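Matching sites in glycoside hydrolase family 88 protein from Bacteroides vulgatus, a protein that probably acts as a glycoside hydrolase of family 88, although its own substrate is not established (PDB 4Q88 (chain A, 1.73 Å), residues D212-A217 and T275-Y280), and in its relative family 88 glycosyl hydrolase from Bacteroides thetaiotaomicron (PDB 5NOA (chain B, 1.26 Å), residues D229-A234 and T292-Y297). Structure 2 is superposed on structure 1 by the backbone atoms of these residues (RMSD 0.12 Å); each is numbered along its deposited sequence.

Structure 1 (4Q88); sequences DGWAFA and TALFTY.
The indole of Trp214 carries CD1 of Leu277 over one face, 3.7 Å from CE3 of the indole. The ring of Phe278 turns its edge to CB of Asp212 and to CD2 of Phe216, its CD1 lying 4.0 Å from that CD2, and Tyr280 meets CB of Ala217 with a ring edge. Phe216 holds CG anti to its backbone N (chi1 -171°), which aims its ring at Phe278; beyond, it packs on Phe240 of helix 233-249. Gly213 suits the closest approach, since a CB there would clash with CB of Leu277, which lies 3.5 Å from Gly213 O. Small Ala217 fits beside Leu277, its CB 4.0 Å from CD2 of the leucine. Helices 209-225 and 272-287 run nearly parallel at 20°, buried and consistent with inner-layer neighbours of this family's (alpha/alpha)6 barrel.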
loop_
_atom_site.group_PDB
_atom_site.type_symbol
_atom_site.label_atom_id
_atom_site.label_comp_id
_atom_site.label_asym_id
_atom_site.label_seq_id
_atom_site.Cartn_x
_atom_site.Cartn_y
_atom_site.Cartn_z
ATOM N N ASP A 212 2.449 8.358 3.615
ATOM C CA ASP A 212 1.348 8.929 2.886
ATOM C C ASP A 212 1.032 8.183 1.607
ATOM O O ASP A 212 -0.182 8.096 1.228
ATOM C CB ASP A 212 1.497 10.418 2.658
ATOM C CG ASP A 212 1.181 11.201 3.890
ATOM O OD1 ASP A 212 -0.007 11.370 4.141
ATOM O OD2 ASP A 212 2.120 11.508 4.701
ATOM N N GLY A 213 2.033 7.580 0.988
ATOM C CA GLY A 213 1.776 6.654 -0.142
ATOM C C GLY A 213 0.894 5.491 0.268
ATOM O O GLY A 213 -0.069 5.148 -0.426
ATOM N N TRP A 214 1.246 4.856 1.392
ATOM C CA TRP A 214 0.419 3.747 1.882
ATOM C C TRP A 214 -1.044 4.216 2.046
ATOM O O TRP A 214 -1.998 3.558 1.572
ATOM C CB TRP A 214 0.935 3.224 3.230
ATOM C CG TRP A 214 2.229 2.476 3.233
ATOM C CD1 TRP A 214 3.267 2.690 4.100
ATOM C CD2 TRP A 214 2.637 1.367 2.404
ATOM N NE1 TRP A 214 4.242 1.790 3.875
ATOM C CE2 TRP A 214 3.919 1.010 2.805
ATOM C CE3 TRP A 214 2.062 0.676 1.345
ATOM C CZ2 TRP A 214 4.621 -0.016 2.211
ATOM C CZ3 TRP A 214 2.791 -0.339 0.744
ATOM C CH2 TRP A 214 4.035 -0.678 1.195
ATOM N N ALA A 215 -1.239 5.384 2.670
ATOM C CA ALA A 215 -2.564 5.868 2.947
ATOM C C ALA A 215 -3.353 6.163 1.670
ATOM O O ALA A 215 -4.520 5.742 1.527
ATOM C CB ALA A 215 -2.521 7.134 3.841
ATOM N N PHE A 216 -2.716 6.859 0.730
ATOM C CA PHE A 216 -3.368 7.266 -0.521
ATOM C C PHE A 216 -3.725 6.031 -1.379
ATOM O O PHE A 216 -4.873 5.949 -1.885
ATOM C CB PHE A 216 -2.437 8.191 -1.282
ATOM C CG PHE A 216 -3.029 8.864 -2.470
ATOM C CD1 PHE A 216 -4.104 9.703 -2.371
ATOM C CD2 PHE A 216 -2.362 8.789 -3.704
ATOM C CE1 PHE A 216 -4.622 10.344 -3.479
ATOM C CE2 PHE A 216 -2.846 9.483 -4.797
ATOM C CZ PHE A 216 -3.959 10.274 -4.698
ATOM N N ALA A 217 -2.790 5.109 -1.546
ATOM C CA ALA A 217 -3.107 3.832 -2.274
ATOM C C ALA A 217 -4.188 3.010 -1.536
ATOM O O ALA A 217 -5.014 2.387 -2.182
ATOM C CB ALA A 217 -1.877 2.991 -2.439
ATOM N N THR A 275 6.672 7.413 -4.259
ATOM C CA THR A 275 6.345 7.821 -5.606
ATOM C C THR A 275 5.454 6.803 -6.280
ATOM O O THR A 275 4.483 7.201 -6.924
ATOM C CB THR A 275 7.624 8.061 -6.442
ATOM O OG1 THR A 275 8.433 9.057 -5.770
ATOM C CG2 THR A 275 7.313 8.486 -7.788
ATOM N N ALA A 276 5.779 5.520 -6.158
ATOM C CA ALA A 276 5.006 4.493 -6.917
ATOM C C ALA A 276 3.593 4.366 -6.350
ATOM O O ALA A 276 2.608 4.255 -7.098
ATOM C CB ALA A 276 5.721 3.144 -6.844
ATOM N N LEU A 277 3.480 4.409 -5.030
ATOM C CA LEU A 277 2.159 4.375 -4.378
ATOM C C LEU A 277 1.300 5.569 -4.762
ATOM O O LEU A 277 0.087 5.424 -5.062
ATOM C CB LEU A 277 2.289 4.257 -2.882
ATOM C CG LEU A 277 2.916 2.909 -2.426
ATOM C CD1 LEU A 277 3.449 3.092 -1.027
ATOM C CD2 LEU A 277 1.902 1.800 -2.510
ATOM N N PHE A 278 1.912 6.742 -4.778
ATOM C CA PHE A 278 1.175 7.945 -5.220
ATOM C C PHE A 278 0.736 7.803 -6.680
ATOM O O PHE A 278 -0.378 8.150 -7.043
ATOM C CB PHE A 278 2.009 9.191 -5.089
ATOM C CG PHE A 278 2.351 9.582 -3.643
ATOM C CD1 PHE A 278 1.401 9.539 -2.653
ATOM C CD2 PHE A 278 3.602 10.052 -3.342
ATOM C CE1 PHE A 278 1.677 9.963 -1.366
ATOM C CE2 PHE A 278 3.917 10.432 -2.046
ATOM C CZ PHE A 278 2.956 10.370 -1.044
ATOM N N THR A 279 1.643 7.324 -7.536
ATOM C CA THR A 279 1.337 7.218 -8.952
ATOM C C THR A 279 0.147 6.278 -9.152
ATOM O O THR A 279 -0.733 6.541 -10.003
ATOM C CB THR A 279 2.592 6.757 -9.731
ATOM O OG1 THR A 279 3.648 7.708 -9.504
ATOM C CG2 THR A 279 2.306 6.660 -11.211
ATOM N N TYR A 280 0.173 5.129 -8.457
ATOM C CA TYR A 280 -0.960 4.214 -8.479
ATOM C C TYR A 280 -2.230 4.917 -8.126
ATOM O O TYR A 280 -3.278 4.826 -8.828
ATOM C CB TYR A 280 -0.736 3.009 -7.524
ATOM C CG TYR A 280 -1.988 2.178 -7.335
ATOM C CD1 TYR A 280 -2.528 1.435 -8.406
ATOM C CD2 TYR A 280 -2.693 2.192 -6.135
ATOM C CE1 TYR A 280 -3.714 0.708 -8.247
ATOM C CE2 TYR A 280 -3.898 1.455 -5.992
ATOM C CZ TYR A 280 -4.377 0.716 -7.031
ATOM O OH TYR A 280 -5.543 0.014 -6.887
#

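Structure 2 (5NOA); sequences DGWVLA and TAFFTY.
Over one face of the Trp231 indole lies the outer end of the Phe294 ring, with CZ 3.3 Å from CZ3 of the indole and the two ring planes inclined at 38°. The ring of Phe295 turns its edge to CB of Asp229 and to CD2 of Leu233, its CD1 lying 4.0 Å from that CD2; Tyr297 meets CB of Ala234 with a ring edge. Leu233 holds CG anti to its backbone N (chi1 -172°), directing CD2 at Phe295, and also packs on Phe257 of helix 250-266. Gly230 suits the closest approach because a CB there would clash with CB of Phe294, which lies 3.4 Å from Gly230 O. Small Ala234 fits beside Phe294, its CB 3.9 Å from CD1 of that ring, in an interface whose touching residues are all buried.

Structure 1 against structure 2
Both structures pack the corresponding two helices round one glycine, Gly213(A) and Gly230(B), and the compared CA atoms coincide within the error. The side chains of Asp212(A), Phe278(A) and Tyr280(A) keep their places with their counterparts, and the hydrogen bond from Thr279(A) OG1 to Thr275(A) O recurs from Thr296(B) OG1 to Thr292(B) O.

The main exchange across the interface is Leu277(A) against Phe294(B). The leucine fork already traces the near part of the phenyl ring: CD2 of Leu277(A) and CD1 of Phe294(B) are 0.2 Å apart, CD1 of Leu277(A) and CD2 of Phe294(B) 0.5 Å apart. CE2 and CZ of Phe294(B) are extra. After superposition Trp214(A) CZ3 stands only 2.2 Å apart from the place of CZ of Phe294(B), too close for that indole position and this phenyl ring to coexist. The tryptophan is touched in both, by methyl groups of Leu277(A) or the ring end of Phe294(B).

At Phe216(A) against Leu233(B) the aromatic is on the other side of the exchange. CD1 of Phe216(A) and CD1 of Leu233(B) are 0.2 Å apart, their CD2 atoms 0.5 Å, and CD2 touches Phe278(A) or Phe295(B) alike. CZ of Phe216(A) has no counterpart, which shortens the apolar group.

Facing away from the interface, Ala215(A) and Val232(B) share their CB place within the error; CG1 and CG2 of Val232(B) have no counterpart.

Structure 2 (5NOA)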
loop_
_atom_site.group_PDB
_atom_site.type_symbol
_atom_site.label_atom_id
_atom_site.label_comp_id
_atom_site.label_asym_id
_atom_site.label_seq_id
_atom_site.Cartn_x
_atom_site.Cartn_y
_atom_site.Cartn_z
ATOM N N ASP B 229 2.538 8.390 3.512
ATOM C CA ASP B 229 1.413 8.924 2.784
ATOM C C ASP B 229 1.065 8.110 1.542
ATOM O O ASP B 229 -0.116 8.071 1.156
ATOM C CB ASP B 229 1.601 10.393 2.475
ATOM C CG ASP B 229 1.311 11.221 3.669
ATOM O OD1 ASP B 229 2.186 11.248 4.601
ATOM O OD2 ASP B 229 0.201 11.786 3.753
ATOM N N GLY B 230 2.061 7.494 0.938
ATOM C CA GLY B 230 1.805 6.593 -0.168
ATOM C C GLY B 230 0.915 5.440 0.231
ATOM O O GLY B 230 -0.052 5.132 -0.458
ATOM N N TRP B 231 1.205 4.826 1.366
ATOM C CA TRP B 231 0.371 3.755 1.862
ATOM C C TRP B 231 -1.060 4.226 2.022
ATOM O O TRP B 231 -2.021 3.537 1.651
ATOM C CB TRP B 231 0.819 3.231 3.225
ATOM C CG TRP B 231 2.136 2.505 3.292
ATOM C CD1 TRP B 231 3.206 2.896 4.020
ATOM C CD2 TRP B 231 2.475 1.215 2.759
ATOM N NE1 TRP B 231 4.198 1.956 3.954
ATOM C CE2 TRP B 231 3.776 0.921 3.190
ATOM C CE3 TRP B 231 1.816 0.270 1.979
ATOM C CZ2 TRP B 231 4.428 -0.264 2.865
ATOM C CZ3 TRP B 231 2.468 -0.924 1.682
ATOM C CH2 TRP B 231 3.770 -1.158 2.109
ATOM N N VAL B 232 -1.247 5.421 2.565
ATOM C CA VAL B 232 -2.589 5.901 2.851
ATOM C C VAL B 232 -3.359 6.169 1.559
ATOM O O VAL B 232 -4.524 5.790 1.423
ATOM C CB VAL B 232 -2.595 7.134 3.760
ATOM C CG1 VAL B 232 -4.034 7.578 4.032
ATOM C CG2 VAL B 232 -1.867 6.884 5.076
ATOM N N LEU B 233 -2.730 6.864 0.612
ATOM C CA LEU B 233 -3.442 7.209 -0.612
ATOM C C LEU B 233 -3.819 5.935 -1.377
ATOM O O LEU B 233 -4.938 5.811 -1.894
ATOM C CB LEU B 233 -2.615 8.134 -1.497
ATOM C CG LEU B 233 -3.360 8.683 -2.699
ATOM C CD1 LEU B 233 -4.302 9.793 -2.261
ATOM C CD2 LEU B 233 -2.391 9.267 -3.732
ATOM N N ALA B 234 -2.864 5.013 -1.487
ATOM C CA ALA B 234 -3.162 3.741 -2.141
ATOM C C ALA B 234 -4.218 2.925 -1.412
ATOM O O ALA B 234 -5.053 2.281 -2.035
ATOM C CB ALA B 234 -1.890 2.919 -2.275
ATOM N N THR B 292 6.677 7.426 -4.205
ATOM C CA THR B 292 6.340 7.845 -5.529
ATOM C C THR B 292 5.454 6.830 -6.243
ATOM O O THR B 292 4.470 7.198 -6.900
ATOM C CB THR B 292 7.614 8.082 -6.361
ATOM O OG1 THR B 292 8.417 9.057 -5.707
ATOM C CG2 THR B 292 7.354 8.541 -7.791
ATOM N N ALA B 293 5.786 5.559 -6.178
ATOM C CA ALA B 293 4.996 4.516 -6.857
ATOM C C ALA B 293 3.588 4.417 -6.293
ATOM O O ALA B 293 2.623 4.320 -7.015
ATOM C CB ALA B 293 5.716 3.169 -6.785
ATOM N N PHE B 294 3.457 4.426 -4.970
ATOM C CA PHE B 294 2.131 4.396 -4.368
ATOM C C PHE B 294 1.322 5.614 -4.794
ATOM O O PHE B 294 0.123 5.499 -5.008
ATOM C CB PHE B 294 2.184 4.317 -2.840
ATOM C CG PHE B 294 2.530 2.954 -2.275
ATOM C CD1 PHE B 294 1.791 1.832 -2.616
ATOM C CD2 PHE B 294 3.575 2.800 -1.400
ATOM C CE1 PHE B 294 2.086 0.570 -2.109
ATOM C CE2 PHE B 294 3.878 1.547 -0.857
ATOM C CZ PHE B 294 3.133 0.435 -1.235
ATOM N N PHE B 295 1.947 6.790 -4.860
ATOM C CA PHE B 295 1.230 7.979 -5.305
ATOM C C PHE B 295 0.810 7.862 -6.765
ATOM O O PHE B 295 -0.270 8.325 -7.132
ATOM C CB PHE B 295 2.068 9.242 -5.114
ATOM C CG PHE B 295 2.402 9.575 -3.675
ATOM C CD1 PHE B 295 1.470 9.485 -2.657
ATOM C CD2 PHE B 295 3.644 10.077 -3.365
ATOM C CE1 PHE B 295 1.782 9.844 -1.357
ATOM C CE2 PHE B 295 3.961 10.424 -2.068
ATOM C CZ PHE B 295 3.036 10.306 -1.054
ATOM N N THR B 296 1.668 7.291 -7.598
ATOM C CA THR B 296 1.376 7.149 -9.006
ATOM C C THR B 296 0.207 6.199 -9.191
ATOM O O THR B 296 -0.658 6.447 -10.034
ATOM C CB THR B 296 2.605 6.680 -9.752
ATOM O OG1 THR B 296 3.680 7.574 -9.504
ATOM C CG2 THR B 296 2.445 6.600 -11.235
ATOM N N TYR B 297 0.136 5.135 -8.390
ATOM C CA TYR B 297 -1.050 4.289 -8.349
ATOM C C TYR B 297 -2.271 5.038 -7.893
ATOM O O TYR B 297 -3.316 5.043 -8.546
ATOM C CB TYR B 297 -0.855 3.076 -7.414
ATOM C CG TYR B 297 -2.124 2.289 -7.204
ATOM C CD1 TYR B 297 -2.709 1.597 -8.243
ATOM C CD2 TYR B 297 -2.760 2.277 -5.971
ATOM C CE1 TYR B 297 -3.863 0.872 -8.056
ATOM C CE2 TYR B 297 -3.943 1.562 -5.788
ATOM C CZ TYR B 297 -4.505 0.864 -6.851
ATOM O OH TYR B 297 -5.668 0.131 -6.694
#